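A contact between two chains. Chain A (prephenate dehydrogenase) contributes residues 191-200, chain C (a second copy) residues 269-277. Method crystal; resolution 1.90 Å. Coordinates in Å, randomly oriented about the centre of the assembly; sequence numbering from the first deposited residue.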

# COMPACT_ATOMS: atom_id res chain seq x y z
N ALA A 191 -6.81 -3.87 3.67
CA ALA A 191 -6.12 -2.96 4.59
C ALA A 191 -6.86 -2.88 5.93
O ALA A 191 -6.25 -2.90 7.00
CB ALA A 191 -6.01 -1.58 3.98
N PHE A 192 -8.19 -2.78 5.87
CA PHE A 192 -8.98 -2.73 7.10
C PHE A 192 -8.70 -4.00 7.90
O PHE A 192 -8.53 -3.96 9.12
CB PHE A 192 -10.47 -2.64 6.78
CG PHE A 192 -10.91 -1.30 6.27
CD1 PHE A 192 -10.74 -0.15 7.04
CD2 PHE A 192 -11.53 -1.18 5.02
CE1 PHE A 192 -11.17 1.10 6.57
CE2 PHE A 192 -11.97 0.07 4.55
CZ PHE A 192 -11.79 1.21 5.33
N ALA A 193 -8.65 -5.14 7.21
CA ALA A 193 -8.40 -6.42 7.86
C ALA A 193 -6.99 -6.50 8.45
O ALA A 193 -6.79 -7.08 9.51
CB ALA A 193 -8.62 -7.56 6.87
N LEU A 194 -6.01 -5.93 7.74
CA LEU A 194 -4.63 -5.91 8.21
C LEU A 194 -4.55 -5.15 9.54
O LEU A 194 -3.84 -5.56 10.47
CB LEU A 194 -3.71 -5.21 7.20
CG LEU A 194 -2.67 -5.99 6.40
CD1 LEU A 194 -1.91 -6.95 7.31
CD2 LEU A 194 -3.34 -6.73 5.26
N VAL A 195 -5.26 -4.03 9.61
CA VAL A 195 -5.29 -3.22 10.82
C VAL A 195 -5.90 -4.05 11.95
O VAL A 195 -5.37 -4.09 13.05
CB VAL A 195 -6.12 -1.92 10.62
CG1 VAL A 195 -6.29 -1.19 11.96
CG2 VAL A 195 -5.42 -1.00 9.62
N ASP A 196 -7.01 -4.72 11.67
CA ASP A 196 -7.65 -5.54 12.70
C ASP A 196 -6.66 -6.60 13.17
O ASP A 196 -6.58 -6.91 14.37
CB ASP A 196 -8.91 -6.22 12.15
CG ASP A 196 -9.68 -6.94 13.23
OD1 ASP A 196 -10.28 -6.26 14.09
OD2 ASP A 196 -9.68 -8.20 13.22
N THR A 197 -5.90 -7.15 12.23
CA THR A 197 -4.91 -8.18 12.54
C THR A 197 -3.83 -7.70 13.50
O THR A 197 -3.49 -8.39 14.46
CB THR A 197 -4.22 -8.71 11.25
OG1 THR A 197 -5.21 -9.17 10.33
CG2 THR A 197 -3.29 -9.86 11.58
N LEU A 198 -3.26 -6.53 13.22
CA LEU A 198 -2.22 -5.98 14.09
C LEU A 198 -2.79 -5.73 15.47
O LEU A 198 -2.10 -5.90 16.47
CB LEU A 198 -1.65 -4.69 13.49
CG LEU A 198 -0.42 -4.87 12.57
CD1 LEU A 198 -0.66 -5.98 11.56
CD2 LEU A 198 -0.14 -3.56 11.87
N ILE A 199 -4.06 -5.32 15.54
CA ILE A 199 -4.69 -5.09 16.84
C ILE A 199 -4.75 -6.40 17.63
O ILE A 199 -4.30 -6.46 18.78
CB ILE A 199 -6.13 -4.51 16.67
CG1 ILE A 199 -6.05 -3.03 16.29
CG2 ILE A 199 -6.93 -4.72 17.95
CD1 ILE A 199 -7.38 -2.41 15.89
N HIS A 200 -5.25 -7.46 17.01
CA HIS A 200 -5.37 -8.75 17.69
C HIS A 200 -4.10 -9.59 17.83
O HIS A 200 -4.04 -10.48 18.67
CB HIS A 200 -6.49 -9.57 17.06
CG HIS A 200 -7.85 -8.98 17.28
ND1 HIS A 200 -8.35 -7.95 16.50
CD2 HIS A 200 -8.78 -9.21 18.23
CE1 HIS A 200 -9.52 -7.58 16.97
NE2 HIS A 200 -9.81 -8.33 18.02
N GLU C 269 -17.85 0.04 13.07
CA GLU C 269 -16.95 -0.07 14.22
C GLU C 269 -15.66 -0.76 13.82
O GLU C 269 -14.57 -0.35 14.22
CB GLU C 269 -17.63 -0.84 15.36
CG GLU C 269 -18.90 -0.18 15.88
CD GLU C 269 -18.66 1.23 16.40
OE1 GLU C 269 -19.54 2.10 16.21
OE2 GLU C 269 -17.60 1.46 17.01
N TYR C 270 -15.78 -1.82 13.02
CA TYR C 270 -14.61 -2.55 12.55
C TYR C 270 -13.72 -1.63 11.72
O TYR C 270 -12.50 -1.58 11.93
CB TYR C 270 -15.05 -3.75 11.70
CG TYR C 270 -13.94 -4.68 11.25
CD1 TYR C 270 -13.80 -5.95 11.79
CD2 TYR C 270 -13.05 -4.30 10.24
CE1 TYR C 270 -12.82 -6.84 11.35
CE2 TYR C 270 -12.06 -5.18 9.78
CZ TYR C 270 -11.95 -6.44 10.34
OH TYR C 270 -11.01 -7.32 9.87
N LEU C 271 -14.32 -0.90 10.78
CA LEU C 271 -13.56 -0.00 9.91
C LEU C 271 -12.97 1.20 10.64
O LEU C 271 -11.97 1.77 10.19
CB LEU C 271 -14.45 0.49 8.76
CG LEU C 271 -15.20 -0.61 8.01
CD1 LEU C 271 -15.99 0.02 6.88
CD2 LEU C 271 -14.23 -1.67 7.47
N LYS C 272 -13.58 1.58 11.75
CA LYS C 272 -13.09 2.71 12.54
C LYS C 272 -11.81 2.35 13.28
O LYS C 272 -11.10 3.23 13.79
CB LYS C 272 -14.14 3.16 13.55
CG LYS C 272 -15.24 4.05 12.99
CD LYS C 272 -16.18 4.49 14.11
CE LYS C 272 -17.21 5.48 13.62
NZ LYS C 272 -18.18 5.83 14.70
N GLU C 273 -11.51 1.06 13.35
CA GLU C 273 -10.30 0.62 14.02
C GLU C 273 -9.08 1.27 13.39
O GLU C 273 -8.08 1.51 14.06
CB GLU C 273 -10.18 -0.91 13.96
CG GLU C 273 -11.18 -1.63 14.86
CD GLU C 273 -11.18 -3.14 14.67
OE1 GLU C 273 -10.17 -3.70 14.19
OE2 GLU C 273 -12.20 -3.78 15.03
N VAL C 274 -9.17 1.60 12.10
CA VAL C 274 -8.07 2.22 11.36
C VAL C 274 -7.75 3.62 11.85
O VAL C 274 -6.87 4.29 11.29
CB VAL C 274 -8.36 2.30 9.85
CG1 VAL C 274 -8.70 0.93 9.33
CG2 VAL C 274 -9.49 3.30 9.58
N LYS C 275 -8.48 4.08 12.86
CA LYS C 275 -8.22 5.39 13.43
C LYS C 275 -7.23 5.13 14.55
O LYS C 275 -6.18 4.52 14.32
CB LYS C 275 -9.50 6.02 13.96
CG LYS C 275 -10.57 6.20 12.89
CD LYS C 275 -10.04 6.98 11.70
CE LYS C 275 -11.06 7.04 10.58
NZ LYS C 275 -10.52 7.75 9.39
N ILE C 276 -7.56 5.56 15.76
CA ILE C 276 -6.67 5.37 16.91
C ILE C 276 -5.36 6.12 16.68
O ILE C 276 -4.66 5.88 15.70
CB ILE C 276 -6.34 3.87 17.11
CG1 ILE C 276 -7.63 3.08 17.36
CG2 ILE C 276 -5.39 3.69 18.29
CD1 ILE C 276 -7.40 1.61 17.62
N LYS C 277 -5.03 7.02 17.60
CA LYS C 277 -3.80 7.81 17.49
C LYS C 277 -2.60 6.89 17.28
O LYS C 277 -1.50 7.34 16.96
CB LYS C 277 -3.59 8.66 18.74
CG LYS C 277 -2.38 9.58 18.67
CD LYS C 277 -2.10 10.28 19.99
CE LYS C 277 -0.80 11.07 19.94
NZ LYS C 277 -0.45 11.69 21.25
O HOH W 1 -10.22 -1.93 10.30

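This is a mainly apolar contact in which one side of a helix from chain A packs against the end region of a helix and the following turn in chain C, with a close pair of acidic side chains and one bridging water.

The chain A stretch is helical throughout. Backbone hydrogen bonds from each N to the O four residues earlier hold the helix. At about 3.6 residues per turn, Phe A192, Val A195, Asp A196 and Ile A199 fall on one side, and their CA-to-CB bonds point toward chain C. Leu A194 and Thr A197 point away. In chain C, a type I turn runs from Lys C272 to Lys C275, and Lys C275 N donates to Lys C272 O at 2.9 Å.

Phe A192 has the largest covered area. Leu C271 CD2 lies over one face of its ring, 3.7 Å from the centroid of Phe A192, in a CH-pi contact. Val C274 CG1 meets the ring edge, 3.3 Å from Phe A192 CD1. The same methyl packs on Val A195, with Val C274 CG1 3.8 Å from Val A195 CG2. Further along, Ile A199 CD1 approaches Ile C276 CD1 at 4.4 Å, a looser apolar contact.

Tyr C270 leaves its backbone sideways, but its ring reaches the helix. Tyr C270 OH lies 3.4 Å from Ala A193 CA and 3.3 Å from Asp A196 CB. That hydroxyl is hydrogen-bonded elsewhere in the structure.

Asp A196 OD1 and Glu C273 OE1 are only 2.6 Å apart. Two charged carboxylates would repel at this distance, so one acid group probably holds a proton; the geometry does not settle the point.

Water 1 donates to Phe A192 O at 2.9 Å and to Tyr C270 O at 2.8 Å, linking the two backbones. Phe A192 O also accepts from Asp A196 N at 3.1 Å, within the helix.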